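Local atomic coordinates of neurotoxin (Clostridium botulinum, PDB entry 1ZB7), a protein that acts as the zinc endopeptidase light chain of botulinum neurotoxin type G, cleaving synaptobrevins-1, -2 and -3 in the host cytosol. Residues Phe96-Ser101 / Thr389-Asn394; Gly396-Ser401 / Asn409-Ala414. One frame throughout, in Å; residues are numbered along the deposited sequence.

Contact 1 (Phe96-Ser101 / Thr389-Asn394)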
loop_
_atom_site.group_PDB
_atom_site.type_symbol
_atom_site.label_atom_id
_atom_site.label_comp_id
_atom_site.label_asym_id
_atom_site.label_seq_id
_atom_site.Cartn_x
_atom_site.Cartn_y
_atom_site.Cartn_z
ATOM N N PHE A 96 13.308 25.408 11.201
ATOM C CA PHE A 96 12.124 26.244 11.313
ATOM C C PHE A 96 12.286 27.496 10.470
ATOM O O PHE A 96 11.315 27.975 9.895
ATOM C CB PHE A 96 11.761 26.601 12.757
ATOM C CG PHE A 96 11.021 25.528 13.475
ATOM C CD1 PHE A 96 11.704 24.582 14.232
ATOM C CD2 PHE A 96 9.650 25.457 13.399
ATOM C CE1 PHE A 96 11.025 23.518 14.890
ATOM C CE2 PHE A 96 8.903 24.407 14.067
ATOM C CZ PHE A 96 9.592 23.442 14.830
ATOM N N ASN A 97 13.477 28.057 10.408
ATOM C CA ASN A 97 13.691 29.244 9.547
ATOM C C ASN A 97 13.435 28.942 8.084
ATOM O O ASN A 97 12.829 29.730 7.398
ATOM C CB ASN A 97 15.055 29.893 9.749
ATOM C CG ASN A 97 15.101 30.800 10.970
ATOM O OD1 ASN A 97 14.169 31.550 11.244
ATOM N ND2 ASN A 97 16.139 30.674 11.735
ATOM N N ARG A 98 13.829 27.764 7.651
ATOM C CA ARG A 98 13.522 27.283 6.348
ATOM C C ARG A 98 12.004 27.162 6.069
ATOM O O ARG A 98 11.515 27.680 5.041
ATOM C CB ARG A 98 14.312 25.997 6.078
ATOM C CG ARG A 98 13.935 25.256 4.778
ATOM C CD ARG A 98 15.200 24.626 4.129
ATOM N NE ARG A 98 14.883 23.839 2.941
ATOM C CZ ARG A 98 14.485 24.309 1.765
ATOM N NH1 ARG A 98 14.323 25.614 1.566
ATOM N NH2 ARG A 98 14.214 23.451 0.766
ATOM N N ILE A 99 11.275 26.539 6.979
ATOM C CA ILE A 99 9.855 26.390 6.850
ATOM C C ILE A 99 9.260 27.794 6.772
ATOM O O ILE A 99 8.393 28.100 5.955
ATOM C CB ILE A 99 9.256 25.608 8.045
ATOM C CG1 ILE A 99 9.721 24.138 7.952
ATOM C CG2 ILE A 99 7.700 25.742 8.070
ATOM C CD1 ILE A 99 9.674 23.352 9.237
ATOM N N ASN A 100 9.764 28.655 7.634
ATOM C CA ASN A 100 9.306 30.030 7.714
ATOM C C ASN A 100 9.681 30.918 6.468
ATOM O O ASN A 100 9.277 32.058 6.468
ATOM C CB ASN A 100 9.714 30.671 9.069
ATOM C CG ASN A 100 8.669 31.686 9.595
ATOM O OD1 ASN A 100 7.410 31.489 9.448
ATOM N ND2 ASN A 100 9.168 32.707 10.345
ATOM N N SER A 101 10.335 30.379 5.426
ATOM C CA SER A 101 10.838 31.185 4.293
ATOM C C SER A 101 9.810 31.389 3.227
ATOM O O SER A 101 10.010 32.178 2.359
ATOM C CB SER A 101 12.114 30.643 3.622
ATOM O OG SER A 101 11.964 29.306 3.112
ATOM N N THR A 389 27.407 26.208 2.391
ATOM C CA THR A 389 27.806 25.721 1.051
ATOM C C THR A 389 27.092 24.443 0.634
ATOM O O THR A 389 27.177 24.032 -0.547
ATOM C CB THR A 389 29.320 25.508 0.948
ATOM O OG1 THR A 389 29.709 24.470 1.818
ATOM C CG2 THR A 389 30.076 26.789 1.341
ATOM N N ILE A 390 26.333 23.848 1.578
ATOM C CA ILE A 390 25.733 22.515 1.406
ATOM C C ILE A 390 24.211 22.554 1.679
ATOM O O ILE A 390 23.469 21.850 1.059
ATOM C CB ILE A 390 26.377 21.450 2.409
ATOM C CG1 ILE A 390 27.877 21.237 2.165
ATOM C CG2 ILE A 390 25.610 20.092 2.376
ATOM C CD1 ILE A 390 28.174 20.293 1.046
ATOM N N TYR A 391 23.774 23.299 2.688
ATOM C CA TYR A 391 22.355 23.378 3.030
ATOM C C TYR A 391 22.020 24.763 3.437
ATOM O O TYR A 391 22.593 25.265 4.391
ATOM C CB TYR A 391 22.006 22.352 4.120
ATOM C CG TYR A 391 20.566 22.203 4.411
ATOM C CD1 TYR A 391 19.743 21.430 3.624
ATOM C CD2 TYR A 391 19.989 22.894 5.475
ATOM C CE1 TYR A 391 18.392 21.321 3.892
ATOM C CE2 TYR A 391 18.668 22.813 5.730
ATOM C CZ TYR A 391 17.850 22.013 4.945
ATOM O OH TYR A 391 16.493 21.919 5.261
ATOM N N THR A 392 21.075 25.385 2.720
ATOM C CA THR A 392 20.637 26.772 3.030
ATOM C C THR A 392 19.138 26.831 3.396
ATOM O O THR A 392 18.334 25.958 3.021
ATOM C CB THR A 392 20.904 27.759 1.865
ATOM O OG1 THR A 392 20.003 27.473 0.795
ATOM C CG2 THR A 392 22.370 27.704 1.366
ATOM N N GLN A 393 18.792 27.876 4.148
ATOM C CA GLN A 393 17.438 28.199 4.475
ATOM C C GLN A 393 16.520 28.278 3.273
ATOM O O GLN A 393 15.410 27.690 3.266
ATOM C CB GLN A 393 17.409 29.538 5.208
ATOM C CG GLN A 393 17.721 29.373 6.663
ATOM C CD GLN A 393 17.587 30.690 7.474
ATOM O OE1 GLN A 393 16.719 31.612 7.158
ATOM N NE2 GLN A 393 18.417 30.749 8.562
ATOM N N ASN A 394 16.979 29.018 2.262
ATOM C CA ASN A 394 16.120 29.325 1.148
ATOM C C ASN A 394 16.005 28.239 0.108
ATOM O O ASN A 394 14.946 28.132 -0.513
ATOM C CB ASN A 394 16.557 30.658 0.502
ATOM C CG ASN A 394 16.153 31.853 1.366
ATOM O OD1 ASN A 394 15.369 31.722 2.349
ATOM N ND2 ASN A 394 16.714 32.989 1.053
HETATM O O HOH W 1 13.134 25.847 -1.170
HETATM O O HOH W 2 12.741 29.673 0.513
#
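Arg-98 swings its CG to the far side from the backbone N (chi1 172°) and bends at chi2, which takes the side chain from the last turn of helix 82-99 past the carbonyl of Gln-393. NH1 donates to Gln-393 O at 2.9 Å, the oxygen lying at the guanidinium edge, although NH1 itself stands above the carbonyl plane. Tyr-391 meets the same side chain crosswise: its OH is 3.2 Å from Arg-98 CD, with ring and guanidinium planes 86° apart. The side chains of Asn-97 and Gln-393 lie side by side, pointing the same way, their amide planes 22° apart, and Asn-97 CB touches Gln-393 CD at 3.5 Å. Two waters meet at Asn-394 O. Water 1 links it to Arg-98 NH1; water 2 links it to Ser-101 OG, which donates back to Arg-98 O at 2.6 Å, on a lone pair. Asp-223 takes Arg-98 NH2 in a salt bridge and the Tyr-391 hydroxyl in a hydrogen bond. One carboxylate thus holds both side chains and balances the buried guanidinium, and these two partners probably favour its ionised form, while the arginine satisfies a loop carbonyl and joins the helix end to the loop.

Contact 2 (Gly396-Ser401 / Asn409-Ala414); sequences GFNIAS and NGQNKA
Asn-398 and Gln-411 join their side-chain amides across this contact: Asn-398 ND2 donates to Gln-411 OE1 at 3.1 Å, with an N-H...O angle of 160°. The acceptor lies near the plane of the asparagine amide, whereas ND2 is tilted out of the glutamine carbonyl plane; the two amide planes are 39° apart. Both side chains start with CG opposite the carbonyl carbon, but the glutamine then runs straight (chi2 178°), which carries its amide far enough from the backbone to meet ND2. At the other end of the asparagine amide, OD1 faces the backbone, 3.3 Å from Gly-410 N. Both buried amides have further partners: Asn-398 ND2 also donates to Gly-365 O, Gln-411 OE1 also accepts from Lys-367 N, and Gln-411 NE2 reaches Phe-221 O. With OE1 accepting and NE2 donating, the rotation of the Gln-411 amide is fixed; Asn-398 ND2 for its part has two acceptors.

Phe-397 touches with its root: CB rests 3.3 Å from Gly-410 O, while the ring swings away to make an edge-to-face contact with Phe-221. Gly-410 CA makes a CH...O contact with Phe-397 O, 3.6 Å long, and the backbones come this close at a residue that has no side chain. The chain bends about Asn-398 in an inverse gamma turn, closed by a weak bond from Ile-399 N to Phe-397 O. Further on, the Asn-412 side chain forms an Asx turn by taking the N-H of Ala-414 on OD1.

Both segments belong to the long excursion between strands 377-381 and 421-422. Gln-411 and Lys-413 make backbone hydrogen bonds to the strand 215-221, and Phe-397 packs on Leu-200 of strand 199-208, placing the contact against the four-stranded antiparallel sheet.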
loop_
_atom_site.group_PDB
_atom_site.type_symbol
_atom_site.label_atom_id
_atom_site.label_comp_id
_atom_site.label_asym_id
_atom_site.label_seq_id
_atom_site.Cartn_x
_atom_site.Cartn_y
_atom_site.Cartn_z
ATOM N N GLY A 396 17.519 24.787 0.665
ATOM C CA GLY A 396 18.009 23.494 1.210
ATOM C C GLY A 396 19.255 22.998 0.537
ATOM O O GLY A 396 20.202 23.739 0.400
ATOM N N PHE A 397 19.234 21.761 0.010
ATOM C CA PHE A 397 20.394 21.148 -0.666
ATOM C C PHE A 397 20.456 21.555 -2.126
ATOM O O PHE A 397 21.507 21.431 -2.762
ATOM C CB PHE A 397 20.326 19.585 -0.651
ATOM C CG PHE A 397 20.458 18.945 0.724
ATOM C CD1 PHE A 397 21.665 18.938 1.391
ATOM C CD2 PHE A 397 19.354 18.318 1.327
ATOM C CE1 PHE A 397 21.773 18.326 2.655
ATOM C CE2 PHE A 397 19.473 17.706 2.582
ATOM C CZ PHE A 397 20.696 17.716 3.226
ATOM N N ASN A 398 19.342 22.034 -2.645
ATOM C CA ASN A 398 19.147 22.187 -4.086
ATOM C C ASN A 398 19.570 23.622 -4.554
ATOM O O ASN A 398 18.776 24.393 -5.071
ATOM C CB ASN A 398 17.688 21.881 -4.492
ATOM C CG ASN A 398 17.271 20.410 -4.209
ATOM O OD1 ASN A 398 18.074 19.553 -4.328
ATOM N ND2 ASN A 398 15.983 20.154 -3.900
ATOM N N ILE A 399 20.827 23.933 -4.317
ATOM C CA ILE A 399 21.387 25.313 -4.461
ATOM C C ILE A 399 21.714 25.633 -5.939
ATOM O O ILE A 399 22.522 24.947 -6.589
ATOM C CB ILE A 399 22.637 25.426 -3.617
ATOM C CG1 ILE A 399 22.252 25.161 -2.118
ATOM C CG2 ILE A 399 23.283 26.802 -3.761
ATOM C CD1 ILE A 399 23.450 24.758 -1.281
ATOM N N ALA A 400 20.966 26.585 -6.495
ATOM C CA ALA A 400 21.115 26.905 -7.960
ATOM C C ALA A 400 22.549 27.297 -8.337
ATOM O O ALA A 400 23.056 26.891 -9.428
ATOM C CB ALA A 400 20.118 27.973 -8.386
ATOM N N SER A 401 23.253 27.984 -7.432
ATOM C CA SER A 401 24.631 28.458 -7.785
ATOM C C SER A 401 25.603 27.282 -7.907
ATOM O O SER A 401 26.716 27.417 -8.518
ATOM C CB SER A 401 25.197 29.512 -6.804
ATOM O OG SER A 401 25.253 29.016 -5.472
ATOM N N ASN A 409 19.114 17.751 -8.046
ATOM C CA ASN A 409 20.423 17.105 -7.972
ATOM C C ASN A 409 21.080 17.167 -6.591
ATOM O O ASN A 409 21.916 16.317 -6.218
ATOM C CB ASN A 409 21.375 17.694 -9.033
ATOM C CG ASN A 409 21.290 16.966 -10.372
ATOM O OD1 ASN A 409 20.499 16.055 -10.562
ATOM N ND2 ASN A 409 22.081 17.393 -11.297
ATOM N N GLY A 410 20.717 18.183 -5.844
ATOM C CA GLY A 410 21.272 18.338 -4.495
ATOM C C GLY A 410 20.774 17.264 -3.507
ATOM O O GLY A 410 21.379 17.055 -2.505
ATOM N N GLN A 411 19.664 16.603 -3.821
ATOM C CA GLN A 411 19.142 15.464 -3.031
ATOM C C GLN A 411 19.517 14.101 -3.645
ATOM O O GLN A 411 19.211 13.049 -3.107
ATOM C CB GLN A 411 17.620 15.561 -2.925
ATOM C CG GLN A 411 17.076 16.719 -2.011
ATOM C CD GLN A 411 15.560 16.732 -2.023
ATOM O OE1 GLN A 411 14.973 17.463 -2.774
ATOM N NE2 GLN A 411 14.944 15.832 -1.292
ATOM N N ASN A 412 20.229 14.137 -4.752
ATOM C CA ASN A 412 20.563 12.935 -5.525
ATOM C C ASN A 412 21.762 12.262 -4.884
ATOM O O ASN A 412 22.823 12.831 -4.845
ATOM C CB ASN A 412 20.835 13.337 -6.981
ATOM C CG ASN A 412 20.945 12.134 -7.936
ATOM O OD1 ASN A 412 21.516 11.109 -7.599
ATOM N ND2 ASN A 412 20.375 12.277 -9.135
ATOM N N LYS A 413 21.604 11.038 -4.364
ATOM C CA LYS A 413 22.757 10.431 -3.646
ATOM C C LYS A 413 24.014 10.311 -4.560
ATOM O O LYS A 413 25.140 10.348 -4.034
ATOM C CB LYS A 413 22.455 9.040 -3.155
ATOM C CG LYS A 413 21.790 8.838 -1.809
ATOM C CD LYS A 413 22.711 7.804 -1.118
ATOM C CE LYS A 413 21.998 6.806 -0.434
ATOM N NZ LYS A 413 23.055 5.840 0.013
ATOM N N ALA A 414 23.815 10.067 -5.872
ATOM C CA ALA A 414 24.983 9.852 -6.778
ATOM C C ALA A 414 25.720 11.139 -7.143
ATOM O O ALA A 414 26.880 11.065 -7.445
ATOM C CB ALA A 414 24.603 9.117 -8.043
#

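Three of the four segments lie on the excursion between strands 377-381 and 421-422, and Glu-395 alone separates 389-394 from 396-401. The two contacts have their centres 13 Å apart and touch directly. Arg-98 CZ of contact 1 lies 3.3 Å from Gly-396 N of contact 2, and Tyr-391 CE1 packs 3.5 Å from Gly-396 CA. The rings of Tyr-391 and Phe-397 meet edge-to-face between them. Contact 1 fastens the excursion to the end of helix 82-99; contact 2 folds it back on itself beside the strand 215-221. Tyr-391 and Arg-98 also touch Ala-225 of helix 224-239, which carries the HExxH zinc-protease sequence, so contact 1 borders the start of the catalytic helix.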